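Chitosanase (Gynuella sunshinyii YC6258, PDB 6X2Q) probably hydrolyses chitosan as a family 46 glycoside hydrolase, and here holds glucosamine units of a chitosan oligosaccharide in its substrate cleft. Local coordinates at residues S213-L217 against I229-T233; A139-A143 against W180-L185; R59-R64 against N103-V109; I68-F72 against R96-A100. All coordinates share one frame. Residues are numbered along the deposited sequence.

Contact 1 of 4, residues S213-L217 against I229-T233; sequences SLMKL and IRIST
Helical residues 213-217, from helix 209-219, pack alongside strand 229-231 with axes 9.7 Å apart at 149°, roughly antiparallel. Ser232 and Thr233 lie beyond the strand. Ser213 faces Thr233 (CA to CA 6.3 Å) and Leu217 faces Ile229 (8.5 Å). Ser213, chi1 m, puts OG 2.9 Å from Thr233 OG1, also m, in a hydrogen bond whose donor is open. Lys216 extends through t, t, p, t; the p at chi3 bends the chain so that NZ donates to Arg230 O at 2.7 Å. A water joins the polar edge, 3.0 Å from Ser213 OG, accepting from Lys216 NZ at 3.1 Å and from Ser232 N at 3.0 Å. This is a helix laid on a two-stranded antiparallel hairpin, whose other strand is 238-240 and whose Ile229 and Ile231 also meet helix 5-20. Leu217, m/t, packs CD2 against Ile229 CG2 (4.2 Å) and CD1 against Ile231 CD1 (4.4 Å). The m/m rotamer of Ile231 brings that CD1 nearer the helix although its CA-to-CB bond points sideways.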
loop_
_atom_site.group_PDB
_atom_site.type_symbol
_atom_site.label_atom_id
_atom_site.label_comp_id
_atom_site.label_asym_id
_atom_site.label_seq_id
_atom_site.Cartn_x
_atom_site.Cartn_y
_atom_site.Cartn_z
ATOM N N SER A 213 5.219 6.866 12.335
ATOM C CA SER A 213 4.183 6.247 13.170
ATOM C C SER A 213 4.510 4.787 13.481
ATOM O O SER A 213 4.360 4.338 14.621
ATOM C CB SER A 213 2.821 6.345 12.490
ATOM O OG SER A 213 2.388 7.689 12.415
ATOM N N LEU A 214 4.952 4.022 12.480
ATOM C CA LEU A 214 5.363 2.651 12.754
ATOM C C LEU A 214 6.552 2.606 13.710
ATOM O O LEU A 214 6.637 1.716 14.566
ATOM C CB LEU A 214 5.694 1.942 11.445
ATOM C CG LEU A 214 4.573 1.832 10.402
ATOM C CD1 LEU A 214 5.135 1.431 9.036
ATOM C CD2 LEU A 214 3.526 0.845 10.866
ATOM N N MET A 215 7.501 3.536 13.559
ATOM C CA MET A 215 8.625 3.608 14.485
ATOM C C MET A 215 8.158 3.938 15.901
ATOM O O MET A 215 8.693 3.405 16.880
ATOM C CB MET A 215 9.645 4.646 13.997
ATOM C CG MET A 215 10.883 4.742 14.862
ATOM S SD MET A 215 11.934 3.280 14.703
ATOM C CE MET A 215 12.698 3.560 13.103
ATOM N N LYS A 216 7.172 4.830 16.027
ATOM C CA LYS A 216 6.640 5.181 17.338
ATOM C C LYS A 216 6.040 3.948 18.026
ATOM O O LYS A 216 6.351 3.658 19.192
ATOM C CB LYS A 216 5.616 6.310 17.177
ATOM C CG LYS A 216 4.965 6.815 18.469
ATOM C CD LYS A 216 3.658 7.600 18.199
ATOM C CE LYS A 216 2.425 6.669 18.027
ATOM N NZ LYS A 216 1.109 7.412 18.048
ATOM N N LEU A 217 5.212 3.182 17.295
ATOM C CA LEU A 217 4.673 1.938 17.840
ATOM C C LEU A 217 5.793 0.988 18.243
ATOM O O LEU A 217 5.709 0.320 19.280
ATOM C CB LEU A 217 3.738 1.256 16.830
ATOM C CG LEU A 217 2.514 2.057 16.379
ATOM C CD1 LEU A 217 1.648 1.261 15.423
ATOM C CD2 LEU A 217 1.699 2.513 17.581
ATOM N N ILE A 229 -4.818 1.742 19.886
ATOM C CA ILE A 229 -3.709 2.250 19.090
ATOM C C ILE A 229 -4.007 3.697 18.740
ATOM O O ILE A 229 -5.081 4.010 18.210
ATOM C CB ILE A 229 -3.472 1.406 17.828
ATOM C CG1 ILE A 229 -3.009 0.003 18.223
ATOM C CG2 ILE A 229 -2.415 2.069 16.943
ATOM C CD1 ILE A 229 -2.594 -0.873 17.046
ATOM N N ARG A 230 -3.063 4.576 19.058
ATOM C CA ARG A 230 -3.150 5.991 18.729
ATOM C C ARG A 230 -2.331 6.246 17.469
ATOM O O ARG A 230 -1.131 5.953 17.436
ATOM C CB ARG A 230 -2.650 6.848 19.895
ATOM C CG ARG A 230 -2.768 8.351 19.671
ATOM C CD ARG A 230 -1.567 9.098 20.275
ATOM N NE ARG A 230 -1.985 10.273 21.035
ATOM C CZ ARG A 230 -1.814 11.530 20.633
ATOM N NH1 ARG A 230 -1.219 11.794 19.471
ATOM N NH2 ARG A 230 -2.244 12.525 21.396
ATOM N N ILE A 231 -2.987 6.755 16.429
ATOM C CA ILE A 231 -2.327 7.206 15.211
ATOM C C ILE A 231 -2.642 8.683 15.024
ATOM O O ILE A 231 -3.814 9.073 15.046
ATOM C CB ILE A 231 -2.786 6.399 13.980
ATOM C CG1 ILE A 231 -2.509 4.906 14.173
ATOM C CG2 ILE A 231 -2.069 6.896 12.742
ATOM C CD1 ILE A 231 -1.008 4.565 14.223
ATOM N N SER A 232 -1.603 9.506 14.828
ATOM C CA SER A 232 -1.820 10.934 14.591
ATOM C C SER A 232 -0.878 11.475 13.521
ATOM O O SER A 232 -0.445 12.631 13.595
ATOM C CB SER A 232 -1.660 11.746 15.879
ATOM O OG SER A 232 -0.548 11.302 16.623
ATOM N N THR A 233 -0.568 10.650 12.525
ATOM C CA THR A 233 0.352 10.939 11.433
ATOM C C THR A 233 0.218 12.346 10.861
ATOM O O THR A 233 1.229 12.997 10.583
ATOM C CB THR A 233 0.136 9.920 10.312
ATOM O OG1 THR A 233 0.117 8.594 10.869
ATOM C CG2 THR A 233 1.239 10.037 9.254
HETATM O O HOH W 1 1.192 8.340 15.068
#

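Contact 2 of 4, residues A139-A143 against W180-L185; sequences ALYDA and WLKTFL
Two helical segments, 139-143 of helix 134-147 and 180-185 of helix 177-193, run nearly parallel: their axes approach to 11.7 Å at 21°. The closest CA pair is Ala139 with Leu185, 7.9 Å apart, so the start of 139-143 lies beside the end of 180-185. Phe184, chi1 t and chi2 83°, bridges the wide spacing. Its CZ lies 3.7 Å from Ala143 CB, which sits at the ring edge, and 4.1 Å from Leu140 CD2, which lies over one face. Ala139 directs its CB toward the partner helix, where Leu181 CD1 (3.8 Å) and Leu185 CD2 (4.1 Å) both meet it; Leu181 is t/p and Leu185 m/t. The small methyl thus serves as a shared seat for two leucines one turn apart. Leu140, m/t, starts sideways, yet its end turns in, and CD2 also reaches Trp180 CH2 at 4.2 Å, near the plane of the indole. Trp180, chi1 t, hydrogen-bonds through NE1 to Thr164 of helix 156-167, and helix 104-129 backs Leu140. All seven touching residues are buried and the side-chain contacts between the segments are apolar, as expected for the interior of the helical lobe of a family 46 chitosanase, a member of the lysozyme clan.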
loop_
_atom_site.group_PDB
_atom_site.type_symbol
_atom_site.label_atom_id
_atom_site.label_comp_id
_atom_site.label_asym_id
_atom_site.label_seq_id
_atom_site.Cartn_x
_atom_site.Cartn_y
_atom_site.Cartn_z
ATOM N N ALA A 139 4.120 -3.324 8.967
ATOM C CA ALA A 139 5.135 -2.538 8.274
ATOM C C ALA A 139 5.417 -3.100 6.892
ATOM O O ALA A 139 5.594 -2.341 5.933
ATOM C CB ALA A 139 6.420 -2.497 9.097
ATOM N N LEU A 140 5.469 -4.429 6.763
ATOM C CA LEU A 140 5.672 -4.992 5.430
ATOM C C LEU A 140 4.467 -4.756 4.537
ATOM O O LEU A 140 4.617 -4.566 3.324
ATOM C CB LEU A 140 5.963 -6.488 5.519
ATOM C CG LEU A 140 7.258 -6.833 6.246
ATOM C CD1 LEU A 140 7.299 -8.340 6.556
ATOM C CD2 LEU A 140 8.465 -6.407 5.447
ATOM N N TYR A 141 3.271 -4.763 5.117
ATOM C CA TYR A 141 2.064 -4.631 4.310
ATOM C C TYR A 141 1.897 -3.196 3.822
ATOM O O TYR A 141 1.577 -2.956 2.647
ATOM C CB TYR A 141 0.871 -5.079 5.133
ATOM C CG TYR A 141 -0.478 -4.941 4.476
ATOM C CD1 TYR A 141 -0.678 -5.271 3.142
ATOM C CD2 TYR A 141 -1.568 -4.509 5.219
ATOM C CE1 TYR A 141 -1.937 -5.156 2.569
ATOM C CE2 TYR A 141 -2.809 -4.391 4.672
ATOM C CZ TYR A 141 -2.998 -4.712 3.348
ATOM O OH TYR A 141 -4.261 -4.576 2.829
ATOM N N ASP A 142 2.127 -2.233 4.716
ATOM C CA ASP A 142 2.102 -0.834 4.325
ATOM C C ASP A 142 3.167 -0.542 3.282
ATOM O O ASP A 142 2.908 0.176 2.314
ATOM C CB ASP A 142 2.298 0.053 5.551
ATOM C CG ASP A 142 2.159 1.528 5.224
ATOM O OD1 ASP A 142 1.043 1.916 4.815
ATOM O OD2 ASP A 142 3.151 2.295 5.367
ATOM N N ALA A 143 4.374 -1.096 3.456
ATOM C CA ALA A 143 5.432 -0.855 2.479
ATOM C C ALA A 143 5.103 -1.486 1.127
ATOM O O ALA A 143 5.385 -0.898 0.073
ATOM C CB ALA A 143 6.781 -1.368 3.009
ATOM N N TRP A 180 15.867 -5.965 13.290
ATOM C CA TRP A 180 15.610 -6.046 11.856
ATOM C C TRP A 180 14.545 -5.043 11.446
ATOM O O TRP A 180 14.689 -4.352 10.432
ATOM C CB TRP A 180 15.184 -7.461 11.469
ATOM C CG TRP A 180 15.105 -7.683 9.975
ATOM C CD1 TRP A 180 16.026 -8.323 9.196
ATOM C CD2 TRP A 180 14.039 -7.290 9.094
ATOM N NE1 TRP A 180 15.608 -8.338 7.885
ATOM C CE2 TRP A 180 14.397 -7.703 7.797
ATOM C CE3 TRP A 180 12.826 -6.613 9.274
ATOM C CZ2 TRP A 180 13.588 -7.458 6.679
ATOM C CZ3 TRP A 180 12.018 -6.374 8.167
ATOM C CH2 TRP A 180 12.408 -6.790 6.884
ATOM N N LEU A 181 13.482 -4.936 12.245
ATOM C CA LEU A 181 12.380 -4.037 11.929
ATOM C C LEU A 181 12.816 -2.579 12.006
ATOM O O LEU A 181 12.414 -1.767 11.171
ATOM C CB LEU A 181 11.187 -4.301 12.865
ATOM C CG LEU A 181 9.921 -3.443 12.660
ATOM C CD1 LEU A 181 9.464 -3.470 11.206
ATOM C CD2 LEU A 181 8.772 -3.820 13.597
ATOM N N LYS A 182 13.627 -2.223 13.004
ATOM C CA LYS A 182 14.057 -0.832 13.120
ATOM C C LYS A 182 14.915 -0.428 11.923
ATOM O O LYS A 182 14.757 0.668 11.362
ATOM C CB LYS A 182 14.816 -0.631 14.426
ATOM C CG LYS A 182 14.870 0.815 14.895
ATOM C CD LYS A 182 16.154 1.096 15.627
ATOM C CE LYS A 182 15.908 1.672 17.029
ATOM N NZ LYS A 182 17.166 2.281 17.586
ATOM N N THR A 183 15.806 -1.323 11.505
ATOM C CA THR A 183 16.608 -1.093 10.316
ATOM C C THR A 183 15.723 -0.939 9.077
ATOM O O THR A 183 15.949 -0.046 8.246
ATOM C CB THR A 183 17.588 -2.254 10.155
ATOM O OG1 THR A 183 18.366 -2.386 11.355
ATOM C CG2 THR A 183 18.513 -2.023 8.993
ATOM N N PHE A 184 14.700 -1.791 8.944
ATOM C CA PHE A 184 13.807 -1.701 7.786
ATOM C C PHE A 184 13.102 -0.352 7.748
ATOM O O PHE A 184 12.982 0.265 6.691
ATOM C CB PHE A 184 12.775 -2.837 7.815
ATOM C CG PHE A 184 11.745 -2.752 6.695
ATOM C CD1 PHE A 184 12.032 -3.245 5.423
ATOM C CD2 PHE A 184 10.506 -2.157 6.912
ATOM C CE1 PHE A 184 11.096 -3.170 4.406
ATOM C CE2 PHE A 184 9.567 -2.083 5.900
ATOM C CZ PHE A 184 9.861 -2.584 4.644
ATOM N N LEU A 185 12.605 0.114 8.894
ATOM C CA LEU A 185 11.903 1.390 8.917
ATOM C C LEU A 185 12.836 2.544 8.547
ATOM O O LEU A 185 12.435 3.459 7.818
ATOM C CB LEU A 185 11.270 1.613 10.292
ATOM C CG LEU A 185 10.209 0.582 10.709
ATOM C CD1 LEU A 185 9.715 0.853 12.143
ATOM C CD2 LEU A 185 9.051 0.546 9.701
#

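Contact 3 of 4, residues R59-R64 against N103-V109; sequences RYSRLR and NPVFRQV
The last turn of helix 52-63 and the first turns of helix 104-129 cross at 140°, axes 10.0 Å apart, with Tyr60 and Phe106 closest (CA to CA 6.4 Å). Tyr60, chi1 t, is the main bump. One face of its ring is covered by Phe106, whose edge meets it in a T-shaped pair (centroids 4.9 Å, planes at 68°) and whose CB sits 4.2 Å from the Tyr60 centroid in a CH-pi contact; Val109 CG2 abuts the ring edge at Tyr60 CD1 (4.3 Å). Leu63, m/t, fits its CD1 between Val105 CG1 and Val109 CG2, 3.7 Å from each, while Arg59 CB closes against Val109 CG1 at 3.9 Å. At the ring tip, Tyr60 OH accepts from Asn103 ND2 (3.0 Å) and Arg64 NH1 (3.1 Å); Arg64 is first to leave helical phi/psi. Asn103, chi1 t, is the N-cap of helix 104-129, its OD1 accepting from Val105 N at 2.8 Å. The arrangement is a helix C-terminus docked on a capped helix N-terminus within the family 46 domain.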
loop_
_atom_site.group_PDB
_atom_site.type_symbol
_atom_site.label_atom_id
_atom_site.label_comp_id
_atom_site.label_asym_id
_atom_site.label_seq_id
_atom_site.Cartn_x
_atom_site.Cartn_y
_atom_site.Cartn_z
ATOM N N ARG A 59 -11.034 -7.536 -14.029
ATOM C CA ARG A 59 -11.759 -8.535 -13.257
ATOM C C ARG A 59 -13.217 -8.134 -13.094
ATOM O O ARG A 59 -14.112 -8.976 -13.185
ATOM C CB ARG A 59 -11.089 -8.748 -11.907
ATOM C CG ARG A 59 -9.677 -9.238 -12.082
ATOM C CD ARG A 59 -9.019 -9.544 -10.771
ATOM N NE ARG A 59 -9.621 -10.707 -10.151
ATOM C CZ ARG A 59 -9.137 -11.286 -9.063
ATOM N NH1 ARG A 59 -8.041 -10.805 -8.500
ATOM N NH2 ARG A 59 -9.744 -12.345 -8.544
ATOM N N TYR A 60 -13.474 -6.845 -12.877
ATOM C CA TYR A 60 -14.846 -6.398 -12.725
ATOM C C TYR A 60 -15.627 -6.606 -14.015
ATOM O O TYR A 60 -16.810 -6.966 -13.984
ATOM C CB TYR A 60 -14.861 -4.936 -12.311
ATOM C CG TYR A 60 -16.235 -4.356 -12.065
ATOM C CD1 TYR A 60 -17.072 -4.883 -11.081
ATOM C CD2 TYR A 60 -16.690 -3.265 -12.804
ATOM C CE1 TYR A 60 -18.333 -4.338 -10.844
ATOM C CE2 TYR A 60 -17.948 -2.714 -12.578
ATOM C CZ TYR A 60 -18.772 -3.259 -11.607
ATOM O OH TYR A 60 -20.021 -2.708 -11.377
ATOM N N SER A 61 -14.964 -6.420 -15.157
ATOM C CA SER A 61 -15.637 -6.522 -16.442
ATOM C C SER A 61 -15.954 -7.965 -16.787
ATOM O O SER A 61 -16.891 -8.228 -17.552
ATOM C CB SER A 61 -14.773 -5.886 -17.519
ATOM O OG SER A 61 -14.776 -4.475 -17.343
ATOM N N ARG A 62 -15.204 -8.912 -16.226
ATOM C CA ARG A 62 -15.589 -10.305 -16.391
ATOM C C ARG A 62 -16.831 -10.638 -15.564
ATOM O O ARG A 62 -17.636 -11.477 -15.973
ATOM C CB ARG A 62 -14.404 -11.213 -16.054
ATOM C CG ARG A 62 -14.642 -12.661 -16.396
ATOM C CD ARG A 62 -14.290 -12.974 -17.852
ATOM N NE ARG A 62 -14.613 -14.360 -18.198
ATOM C CZ ARG A 62 -15.844 -14.817 -18.424
ATOM N NH1 ARG A 62 -16.021 -16.103 -18.724
ATOM N NH2 ARG A 62 -16.894 -13.995 -18.350
ATOM N N LEU A 63 -17.030 -9.965 -14.432
ATOM C CA LEU A 63 -18.242 -10.171 -13.639
ATOM C C LEU A 63 -19.426 -9.408 -14.208
ATOM O O LEU A 63 -20.582 -9.835 -14.034
ATOM C CB LEU A 63 -18.035 -9.726 -12.184
ATOM C CG LEU A 63 -16.891 -10.284 -11.327
ATOM C CD1 LEU A 63 -16.856 -9.564 -9.989
ATOM C CD2 LEU A 63 -17.015 -11.782 -11.096
ATOM N N ARG A 64 -19.164 -8.279 -14.868
ATOM C CA ARG A 64 -20.222 -7.385 -15.340
ATOM C C ARG A 64 -19.801 -6.736 -16.652
ATOM O O ARG A 64 -19.359 -5.583 -16.683
ATOM C CB ARG A 64 -20.546 -6.329 -14.290
ATOM C CG ARG A 64 -21.807 -5.580 -14.595
ATOM C CD ARG A 64 -21.969 -4.406 -13.673
ATOM N NE ARG A 64 -23.149 -3.627 -14.018
ATOM C CZ ARG A 64 -23.614 -2.647 -13.261
ATOM N NH1 ARG A 64 -22.998 -2.352 -12.127
ATOM N NH2 ARG A 64 -24.686 -1.969 -13.632
ATOM N N ASN A 103 -21.004 0.193 -5.933
ATOM C CA ASN A 103 -21.427 -1.192 -6.075
ATOM C C ASN A 103 -20.570 -2.073 -5.174
ATOM O O ASN A 103 -19.360 -2.167 -5.405
ATOM C CB ASN A 103 -21.272 -1.626 -7.529
ATOM C CG ASN A 103 -21.656 -3.078 -7.765
ATOM O OD1 ASN A 103 -21.978 -3.818 -6.831
ATOM N ND2 ASN A 103 -21.637 -3.491 -9.029
ATOM N N PRO A 104 -21.147 -2.760 -4.176
ATOM C CA PRO A 104 -20.329 -3.621 -3.301
ATOM C C PRO A 104 -19.511 -4.640 -4.059
ATOM O O PRO A 104 -18.471 -5.087 -3.553
ATOM C CB PRO A 104 -21.365 -4.315 -2.407
ATOM C CG PRO A 104 -22.670 -3.633 -2.661
ATOM C CD PRO A 104 -22.591 -2.990 -3.988
ATOM N N VAL A 105 -19.944 -5.027 -5.262
ATOM C CA VAL A 105 -19.204 -6.036 -6.012
ATOM C C VAL A 105 -17.900 -5.450 -6.544
ATOM O O VAL A 105 -16.870 -6.136 -6.586
ATOM C CB VAL A 105 -20.065 -6.616 -7.150
ATOM C CG1 VAL A 105 -19.268 -7.653 -7.926
ATOM C CG2 VAL A 105 -21.369 -7.227 -6.607
ATOM N N PHE A 106 -17.933 -4.182 -6.971
ATOM C CA PHE A 106 -16.711 -3.492 -7.387
ATOM C C PHE A 106 -15.747 -3.340 -6.219
ATOM O O PHE A 106 -14.550 -3.607 -6.360
ATOM C CB PHE A 106 -17.045 -2.122 -7.974
ATOM C CG PHE A 106 -15.856 -1.412 -8.564
ATOM C CD1 PHE A 106 -15.170 -1.955 -9.639
ATOM C CD2 PHE A 106 -15.439 -0.194 -8.062
ATOM C CE1 PHE A 106 -14.072 -1.302 -10.183
ATOM C CE2 PHE A 106 -14.341 0.469 -8.610
ATOM C CZ PHE A 106 -13.657 -0.088 -9.664
ATOM N N ARG A 107 -16.259 -2.917 -5.058
ATOM C CA ARG A 107 -15.433 -2.849 -3.857
ATOM C C ARG A 107 -14.839 -4.210 -3.529
ATOM O O ARG A 107 -13.666 -4.307 -3.145
ATOM C CB ARG A 107 -16.261 -2.312 -2.688
ATOM C CG ARG A 107 -16.888 -0.943 -3.009
ATOM C CD ARG A 107 -17.204 -0.133 -1.764
ATOM N NE ARG A 107 -18.242 -0.755 -0.943
ATOM C CZ ARG A 107 -19.551 -0.623 -1.154
ATOM N NH1 ARG A 107 -20.007 0.106 -2.163
ATOM N NH2 ARG A 107 -20.410 -1.220 -0.352
ATOM N N GLN A 108 -15.617 -5.275 -3.729
ATOM C CA GLN A 108 -15.119 -6.624 -3.470
ATOM C C GLN A 108 -13.952 -6.969 -4.388
ATOM O O GLN A 108 -12.963 -7.565 -3.944
ATOM C CB GLN A 108 -16.256 -7.645 -3.625
ATOM C CG GLN A 108 -15.845 -9.101 -3.380
ATOM C CD GLN A 108 -15.331 -9.337 -1.959
ATOM O OE1 GLN A 108 -16.038 -9.096 -0.986
ATOM N NE2 GLN A 108 -14.089 -9.803 -1.843
ATOM N N VAL A 109 -14.042 -6.588 -5.669
ATOM C CA VAL A 109 -12.927 -6.798 -6.594
ATOM C C VAL A 109 -11.676 -6.076 -6.091
ATOM O O VAL A 109 -10.562 -6.612 -6.150
ATOM C CB VAL A 109 -13.314 -6.341 -8.019
ATOM C CG1 VAL A 109 -12.100 -6.367 -8.960
ATOM C CG2 VAL A 109 -14.434 -7.213 -8.587
#

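Contact 4 of 4, residues I68-F72 against R96-A100; sequences ILVPF and RWADA
Leu69, m/t, spans one turn of the helical segment 96-100 with its isobutyl end: CD2 is 3.6 Å from Arg96 CB and 3.7 Å from Trp97 N, and CD1 is 3.9 Å from Ala100 CB. The CA-to-CB bond of Leu69 points sideways, so it is the side-chain end that makes these contacts. Trp97, chi1 t, directs its own CB away, and its CE3 comes only to 4.5 Å from Leu69 CD1; its NE1 hydrogen-bonds to Tyr27 O. Residues 68-72 have helical phi/psi but lack the regular hydrogen bonds of a helix, with a Phe72 N to Leu69 O hydrogen bond of 3.2 Å. They belong to the connection between helices 52-63 and 73-82, which here packs along the last turn of helix 93-100 in the family 46 domain. Ile68 and Arg96 are the closest CA pair, 6.4 Å apart. Ile68, p/t, stretches CD1 to Asp99 CB and to Ala100 N, both at 4.0 Å. Arg96, whose chi2 of -134° lies between wells and whose chi3 and chi4 are extended, returns along the loop, and NH1 donates to Ile68 O at 3.1 Å with an N-H...acceptor angle of 156°. That carbonyl oxygen lies near the guanidinium plane. Farther along, Phe72, chi1 m, offers the edge of its ring to the same side chain, CE2 being 4.2 Å from Arg96 CD.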
loop_
_atom_site.group_PDB
_atom_site.type_symbol
_atom_site.label_atom_id
_atom_site.label_comp_id
_atom_site.label_asym_id
_atom_site.label_seq_id
_atom_site.Cartn_x
_atom_site.Cartn_y
_atom_site.Cartn_z
ATOM N N ILE A 68 -19.716 0.960 -16.685
ATOM C CA ILE A 68 -19.291 2.275 -17.141
ATOM C C ILE A 68 -17.778 2.425 -17.310
ATOM O O ILE A 68 -17.336 3.408 -17.904
ATOM C CB ILE A 68 -19.849 3.309 -16.146
ATOM C CG1 ILE A 68 -19.275 3.027 -14.750
ATOM C CG2 ILE A 68 -21.377 3.249 -16.141
ATOM C CD1 ILE A 68 -19.821 3.916 -13.639
ATOM N N LEU A 69 -16.964 1.482 -16.824
ATOM C CA LEU A 69 -15.513 1.593 -16.954
ATOM C C LEU A 69 -14.954 0.851 -18.156
ATOM O O LEU A 69 -13.764 1.008 -18.466
ATOM C CB LEU A 69 -14.810 1.079 -15.687
ATOM C CG LEU A 69 -15.107 1.816 -14.386
ATOM C CD1 LEU A 69 -14.550 1.035 -13.216
ATOM C CD2 LEU A 69 -14.506 3.200 -14.418
ATOM N N VAL A 70 -15.772 0.053 -18.836
ATOM C CA VAL A 70 -15.275 -0.747 -19.957
ATOM C C VAL A 70 -14.632 0.099 -21.053
ATOM O O VAL A 70 -13.640 -0.350 -21.646
ATOM C CB VAL A 70 -16.384 -1.664 -20.483
ATOM C CG1 VAL A 70 -15.861 -2.535 -21.611
ATOM C CG2 VAL A 70 -16.923 -2.528 -19.358
ATOM N N PRO A 71 -15.136 1.287 -21.403
ATOM C CA PRO A 71 -14.521 2.013 -22.530
ATOM C C PRO A 71 -13.051 2.364 -22.310
ATOM O O PRO A 71 -12.344 2.661 -23.279
ATOM C CB PRO A 71 -15.390 3.275 -22.648
ATOM C CG PRO A 71 -16.695 2.887 -22.056
ATOM C CD PRO A 71 -16.332 1.999 -20.911
ATOM N N PHE A 72 -12.559 2.328 -21.074
ATOM C CA PHE A 72 -11.168 2.674 -20.818
ATOM C C PHE A 72 -10.224 1.490 -20.950
ATOM O O PHE A 72 -9.012 1.690 -20.925
ATOM C CB PHE A 72 -11.049 3.314 -19.439
ATOM C CG PHE A 72 -11.866 4.575 -19.293
ATOM C CD1 PHE A 72 -11.399 5.791 -19.798
ATOM C CD2 PHE A 72 -13.111 4.547 -18.678
ATOM C CE1 PHE A 72 -12.154 6.970 -19.673
ATOM C CE2 PHE A 72 -13.877 5.719 -18.545
ATOM C CZ PHE A 72 -13.395 6.935 -19.047
ATOM N N ARG A 96 -16.183 8.000 -13.040
ATOM C CA ARG A 96 -16.775 6.676 -13.218
ATOM C C ARG A 96 -16.297 5.699 -12.141
ATOM O O ARG A 96 -17.086 4.892 -11.630
ATOM C CB ARG A 96 -16.461 6.164 -14.623
ATOM C CG ARG A 96 -16.959 7.108 -15.725
ATOM C CD ARG A 96 -17.679 6.381 -16.849
ATOM N NE ARG A 96 -18.301 7.300 -17.811
ATOM C CZ ARG A 96 -19.010 6.910 -18.871
ATOM N NH1 ARG A 96 -19.185 5.617 -19.121
ATOM N NH2 ARG A 96 -19.545 7.812 -19.687
ATOM N N TRP A 97 -15.010 5.774 -11.776
ATOM C CA TRP A 97 -14.484 4.969 -10.676
ATOM C C TRP A 97 -15.240 5.243 -9.384
ATOM O O TRP A 97 -15.634 4.308 -8.672
ATOM C CB TRP A 97 -12.991 5.241 -10.481
ATOM C CG TRP A 97 -12.378 4.352 -9.428
ATOM C CD1 TRP A 97 -12.504 4.472 -8.073
ATOM C CD2 TRP A 97 -11.570 3.191 -9.658
ATOM N NE1 TRP A 97 -11.809 3.469 -7.451
ATOM C CE2 TRP A 97 -11.232 2.667 -8.401
ATOM C CE3 TRP A 97 -11.089 2.559 -10.808
ATOM C CZ2 TRP A 97 -10.445 1.527 -8.255
ATOM C CZ3 TRP A 97 -10.301 1.431 -10.667
ATOM C CH2 TRP A 97 -9.984 0.924 -9.396
ATOM N N ALA A 98 -15.440 6.528 -9.057
ATOM C CA ALA A 98 -16.236 6.878 -7.882
ATOM C C ALA A 98 -17.638 6.263 -7.953
ATOM O O ALA A 98 -18.141 5.713 -6.966
ATOM C CB ALA A 98 -16.315 8.398 -7.742
ATOM N N ASP A 99 -18.284 6.328 -9.119
ATOM C CA ASP A 99 -19.628 5.769 -9.207
ATOM C C ASP A 99 -19.594 4.245 -9.149
ATOM O O ASP A 99 -20.398 3.631 -8.437
ATOM C CB ASP A 99 -20.330 6.263 -10.472
ATOM C CG ASP A 99 -20.610 7.768 -10.436
ATOM O OD1 ASP A 99 -20.917 8.288 -9.335
ATOM O OD2 ASP A 99 -20.538 8.426 -11.500
ATOM N N ALA A 100 -18.654 3.622 -9.866
ATOM C CA ALA A 100 -18.522 2.177 -9.791
ATOM C C ALA A 100 -18.355 1.712 -8.342
ATOM O O ALA A 100 -18.936 0.699 -7.945
ATOM C CB ALA A 100 -17.350 1.717 -10.657
#

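The four contacts form two pairs on opposite sides of the chain's centre. Contacts 1 and 2 have centres 13 Å apart and touch directly, as where Met215 CE meets Leu185 CB at 3.7 Å and Leu214 CD1 meets Ala139 CA at 4.0 Å. Contacts 3 and 4, 11 Å between centres, are joined by Phe106, whose CZ is 3.8 Å from Leu69 CD1; contact 4 is nested in the loop closed by contact 3. Between the pairs, centres lie 32 to 35 Å apart. The nearest bound glucosamine units lie about 10 Å from the side chains of Ala143 and Trp97, 11 Å from Arg59 and 13 Å from Thr233, so each contact stands back from the bound sugars.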